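Local coordinates for protein 3,4-dihydroxybenzoate decarboxylase (PDB 5NY5) that probably catalyses the reversible decarboxylation of 3,4-dihydroxybenzoate to catechol, as a UbiD-family enzyme that uses prenylated FMN and manganese, at residues 361-366 with 392-397; 427-432 with 455-460. All coordinates share one frame; numbering follows the deposited sequence.

Interaction 1 of 2, residues 361-366 with 392-397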
# COMPACT_ATOMS: atom_id res chain seq x y z
N GLY A 361 -13.10 25.86 7.03
CA GLY A 361 -12.92 27.18 7.60
C GLY A 361 -12.23 28.17 6.68
O GLY A 361 -11.76 29.21 7.15
N GLY A 362 -12.16 27.87 5.39
CA GLY A 362 -11.39 28.67 4.46
C GLY A 362 -9.91 28.38 4.44
O GLY A 362 -9.16 29.10 3.77
N LYS A 363 -9.45 27.35 5.15
CA LYS A 363 -8.02 27.06 5.24
C LYS A 363 -7.68 25.60 4.99
O LYS A 363 -6.67 25.32 4.33
CB LYS A 363 -7.48 27.50 6.61
CG LYS A 363 -7.59 28.99 6.88
CD LYS A 363 -7.35 29.33 8.35
CE LYS A 363 -5.88 29.23 8.71
NZ LYS A 363 -5.06 30.24 7.98
N PHE A 364 -8.48 24.66 5.48
CA PHE A 364 -8.07 23.26 5.49
C PHE A 364 -8.41 22.51 4.20
O PHE A 364 -7.68 21.60 3.82
CB PHE A 364 -8.71 22.53 6.67
CG PHE A 364 -8.15 22.92 8.01
CD1 PHE A 364 -7.06 23.76 8.10
CD2 PHE A 364 -8.72 22.45 9.18
CE1 PHE A 364 -6.54 24.13 9.33
CE2 PHE A 364 -8.21 22.80 10.41
CZ PHE A 364 -7.12 23.64 10.48
N LEU A 365 -9.51 22.87 3.53
CA LEU A 365 -9.98 22.13 2.37
C LEU A 365 -9.97 23.03 1.14
O LEU A 365 -10.56 24.12 1.16
CB LEU A 365 -11.39 21.57 2.60
CG LEU A 365 -12.06 20.87 1.43
CD1 LEU A 365 -11.15 19.81 0.84
CD2 LEU A 365 -13.38 20.25 1.86
N GLY A 366 -9.31 22.58 0.08
CA GLY A 366 -9.26 23.32 -1.16
C GLY A 366 -9.88 22.58 -2.32
O GLY A 366 -9.57 21.41 -2.56
N TYR A 392 -0.21 27.19 0.15
CA TYR A 392 -0.91 27.37 1.42
C TYR A 392 -0.65 26.12 2.26
O TYR A 392 -1.39 25.13 2.18
CB TYR A 392 -2.40 27.61 1.19
CG TYR A 392 -3.08 28.32 2.34
CD1 TYR A 392 -3.03 29.70 2.45
CD2 TYR A 392 -3.78 27.61 3.31
CE1 TYR A 392 -3.66 30.36 3.49
CE2 TYR A 392 -4.40 28.25 4.36
CZ TYR A 392 -4.34 29.63 4.45
OH TYR A 392 -4.96 30.27 5.49
N SER A 393 0.39 26.17 3.09
CA SER A 393 0.83 24.99 3.81
C SER A 393 -0.16 24.52 4.86
O SER A 393 -0.07 23.38 5.32
CB SER A 393 2.19 25.24 4.47
OG SER A 393 2.12 26.29 5.41
N GLU A 394 -1.11 25.37 5.25
CA GLU A 394 -2.12 24.96 6.22
C GLU A 394 -3.28 24.20 5.58
O GLU A 394 -4.18 23.77 6.30
CB GLU A 394 -2.64 26.17 6.98
CG GLU A 394 -1.64 26.71 7.99
CD GLU A 394 -1.95 28.11 8.46
OE1 GLU A 394 -2.79 28.78 7.82
OE2 GLU A 394 -1.37 28.54 9.48
N LEU A 395 -3.26 24.02 4.26
CA LEU A 395 -4.21 23.14 3.61
C LEU A 395 -3.96 21.69 4.03
O LEU A 395 -2.83 21.29 4.29
CB LEU A 395 -4.11 23.26 2.10
CG LEU A 395 -4.88 24.39 1.44
CD1 LEU A 395 -4.35 24.64 0.04
CD2 LEU A 395 -6.36 24.03 1.39
N LYS A 396 -5.04 20.92 4.09
CA LYS A 396 -4.95 19.50 4.41
C LYS A 396 -5.35 18.61 3.25
O LYS A 396 -4.61 17.68 2.91
CB LYS A 396 -5.83 19.18 5.63
CG LYS A 396 -5.71 17.75 6.13
CD LYS A 396 -6.48 17.56 7.41
CE LYS A 396 -6.42 16.13 7.89
NZ LYS A 396 -7.29 15.94 9.08
N ASN A 397 -6.49 18.86 2.61
CA ASN A 397 -6.96 18.03 1.52
C ASN A 397 -7.26 18.89 0.30
O ASN A 397 -7.62 20.06 0.41
CB ASN A 397 -8.21 17.24 1.93
CG ASN A 397 -7.92 16.24 3.03
OD1 ASN A 397 -6.87 15.61 3.05
ND2 ASN A 397 -8.86 16.10 3.96

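Interaction 2 of 2, residues 427-432 with 455-460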
# COMPACT_ATOMS: atom_id res chain seq x y z
N ILE A 427 -6.66 8.47 -5.34
CA ILE A 427 -6.41 8.99 -4.00
C ILE A 427 -4.92 8.85 -3.70
O ILE A 427 -4.38 7.74 -3.70
CB ILE A 427 -7.26 8.26 -2.94
CG1 ILE A 427 -8.74 8.34 -3.30
CG2 ILE A 427 -7.02 8.86 -1.57
CD1 ILE A 427 -9.67 7.74 -2.26
N THR A 428 -4.27 9.98 -3.42
CA THR A 428 -2.85 10.03 -3.11
C THR A 428 -2.66 10.60 -1.71
O THR A 428 -3.07 11.73 -1.44
CB THR A 428 -2.08 10.87 -4.13
OG1 THR A 428 -2.19 10.28 -5.42
CG2 THR A 428 -0.62 10.95 -3.75
N THR A 429 -2.05 9.82 -0.82
CA THR A 429 -1.80 10.22 0.55
C THR A 429 -0.37 10.70 0.71
O THR A 429 0.56 10.11 0.14
CB THR A 429 -2.09 9.08 1.52
OG1 THR A 429 -1.36 7.91 1.11
CG2 THR A 429 -3.58 8.77 1.56
N LEU A 430 -0.18 11.77 1.48
CA LEU A 430 1.13 12.39 1.68
C LEU A 430 1.35 12.52 3.18
O LEU A 430 0.95 13.52 3.80
CB LEU A 430 1.22 13.74 0.98
CG LEU A 430 1.13 13.78 -0.55
CD1 LEU A 430 -0.29 13.67 -1.04
CD2 LEU A 430 1.73 15.07 -1.06
N PRO A 431 1.98 11.54 3.80
CA PRO A 431 2.14 11.55 5.26
C PRO A 431 3.26 12.47 5.73
O PRO A 431 4.21 12.76 5.00
CB PRO A 431 2.46 10.09 5.59
CG PRO A 431 3.10 9.57 4.36
CD PRO A 431 2.40 10.25 3.22
N GLY A 432 3.11 12.94 6.97
CA GLY A 432 4.16 13.66 7.65
C GLY A 432 4.35 15.11 7.27
O GLY A 432 5.45 15.64 7.46
N ILE A 455 1.00 18.10 12.63
CA ILE A 455 1.45 17.38 11.45
C ILE A 455 0.32 16.46 11.00
O ILE A 455 -0.43 15.93 11.82
CB ILE A 455 2.74 16.58 11.74
CG1 ILE A 455 3.80 17.49 12.35
CG2 ILE A 455 3.27 15.93 10.46
CD1 ILE A 455 5.07 16.78 12.73
N SER A 456 0.21 16.28 9.69
CA SER A 456 -0.93 15.58 9.14
C SER A 456 -0.51 14.75 7.94
O SER A 456 0.55 14.95 7.35
CB SER A 456 -2.04 16.55 8.72
OG SER A 456 -3.11 15.88 8.09
N CYS A 457 -1.37 13.80 7.59
CA CYS A 457 -1.39 13.23 6.25
C CYS A 457 -2.27 14.11 5.38
O CYS A 457 -3.38 14.48 5.79
CB CYS A 457 -1.90 11.79 6.28
SG CYS A 457 -2.04 11.01 4.66
N LYS A 458 -1.77 14.49 4.22
CA LYS A 458 -2.50 15.33 3.29
C LYS A 458 -2.89 14.51 2.08
O LYS A 458 -2.08 13.73 1.56
CB LYS A 458 -1.66 16.55 2.89
CG LYS A 458 -1.15 17.32 4.10
CD LYS A 458 -0.67 18.72 3.73
CE LYS A 458 -0.31 19.51 4.98
NZ LYS A 458 -0.03 20.94 4.67
N THR A 459 -4.13 14.66 1.63
CA THR A 459 -4.71 13.77 0.64
C THR A 459 -5.18 14.56 -0.56
O THR A 459 -5.84 15.60 -0.42
CB THR A 459 -5.88 12.97 1.24
OG1 THR A 459 -5.44 12.33 2.45
CG2 THR A 459 -6.35 11.91 0.27
N ILE A 460 -4.86 14.06 -1.75
CA ILE A 460 -5.31 14.64 -3.01
C ILE A 460 -6.34 13.69 -3.60
O ILE A 460 -6.02 12.56 -3.98
CB ILE A 460 -4.14 14.86 -3.98
CG1 ILE A 460 -3.09 15.77 -3.34
CG2 ILE A 460 -4.64 15.44 -5.28
CD1 ILE A 460 -1.83 15.96 -4.18

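Interaction 1 of 2, residues 361-366 with 392-397
The ammonium group of Lys363 meets two side chains of the segment 392-397. Lys363 NZ forms a salt bridge with Glu394 OE1 at 2.7 Å, reaching the carboxylate on its syn side but 27° out of its plane. The same nitrogen approaches the Tyr392 ring at its edge and near its plane; its modelled distance to Tyr392 OH, 2.5 Å, is implausibly short for a hydrogen bond, and the exact length is doubtful. Bends at chi3 (75°) and chi4 (64°) place CE and NZ for the salt bridge, and the Lys363 and Glu394 side chains run side by side.

Backbone bonding centres on Phe364 O, which accepts from Lys396 N at 2.7 Å and from Asn397 N at 3.2 Å. The second donor lies nearly along the C=O axis, the first well off it. Gly366 N returns a bond to Asn397 O at 3.1 Å, so Leu365 and Asn397 pair as parallel strand neighbours.

The Leu395 CD2 methyl packs against backbone, 3.2 Å from Lys363 O and 3.5 Å from Gly366 N. The Phe364 ring takes Glu394 O obliquely at CD1 and packs edge-to-face with Phe290 and His436.

Here strands 365-370 and 397-401 begin, joined through helix 380-391 as a parallel beta-alpha-beta crossover. Helix 324-346 packs on Lys363, Tyr392 and Leu395, while Thr418 of the second subunit touches Phe364 and Leu365.

Interaction 2 of 2, residues 427-432 with 455-460
Ile427 sets its CG2 against Thr459 CG2 at 3.6 Å, the two side chains crossing at a slant, while its CA-H points at Ile460 O. Thr428 follows in a hydrogen-bonded antiparallel pair with Ile460: Thr428 N donates to Ile460 O at 3.2 Å, and Ile460 N to Thr428 O at 3.0 Å. Thr429 faces Thr459 in a non-hydrogen-bonded pair; its CB lies 3.7 Å from Cys457 SG, which chi1 of 177° sets anti to the backbone N of Cys457. Leu430 restores the bonded pattern with Lys458. Leu430 N reaches Lys458 O at 2.7 Å with a bent N-H...O angle of 133°, whereas Lys458 N donates to Leu430 O at 2.9 Å. The CD1 of Leu430 sits 3.2 Å from Lys458 O and also touches Ile460 CD1. At Pro431 the CA comes 4.0 Å from Cys457 CA, and Gly432, at positive phi, lays its carbonyl carbon against Ile455 CG2.

Strand 427-434 is the outermost in this chain of the five-stranded mixed sheet, beside 455-462. Helix 380-391 packs against Lys458 and Ile460; Pro431 and Leu386 of the third subunit touch Thr428 and Leu430 respectively, and Gly423 of the second subunit meets Thr429 and Thr459.

Overall arrangement
Interactions 1 and 2 follow one another along the chain, with centres about 12 Å apart in one five-stranded sheet of the family's C-terminal domain. Strand 397-401 leads out of interaction 1 and its parallel pairing with 455-462 lies between the two, putting interaction 2 at the sheet's outer edge within this chain. Asn397 OD1 probably accepts a hydrogen bond from Thr459 N at 3.2 Å, and Lys458 NZ bonds to Leu395 O. The Glu394 side chain of interaction 1 is about 9 Å from that of Ala185, a prenylated-FMN-binding residue, though this apo chain holds no cofactor; interaction 2 lies away from the annotated sites. Both touch the second subunit, tying the sheet to the six-chain assembly.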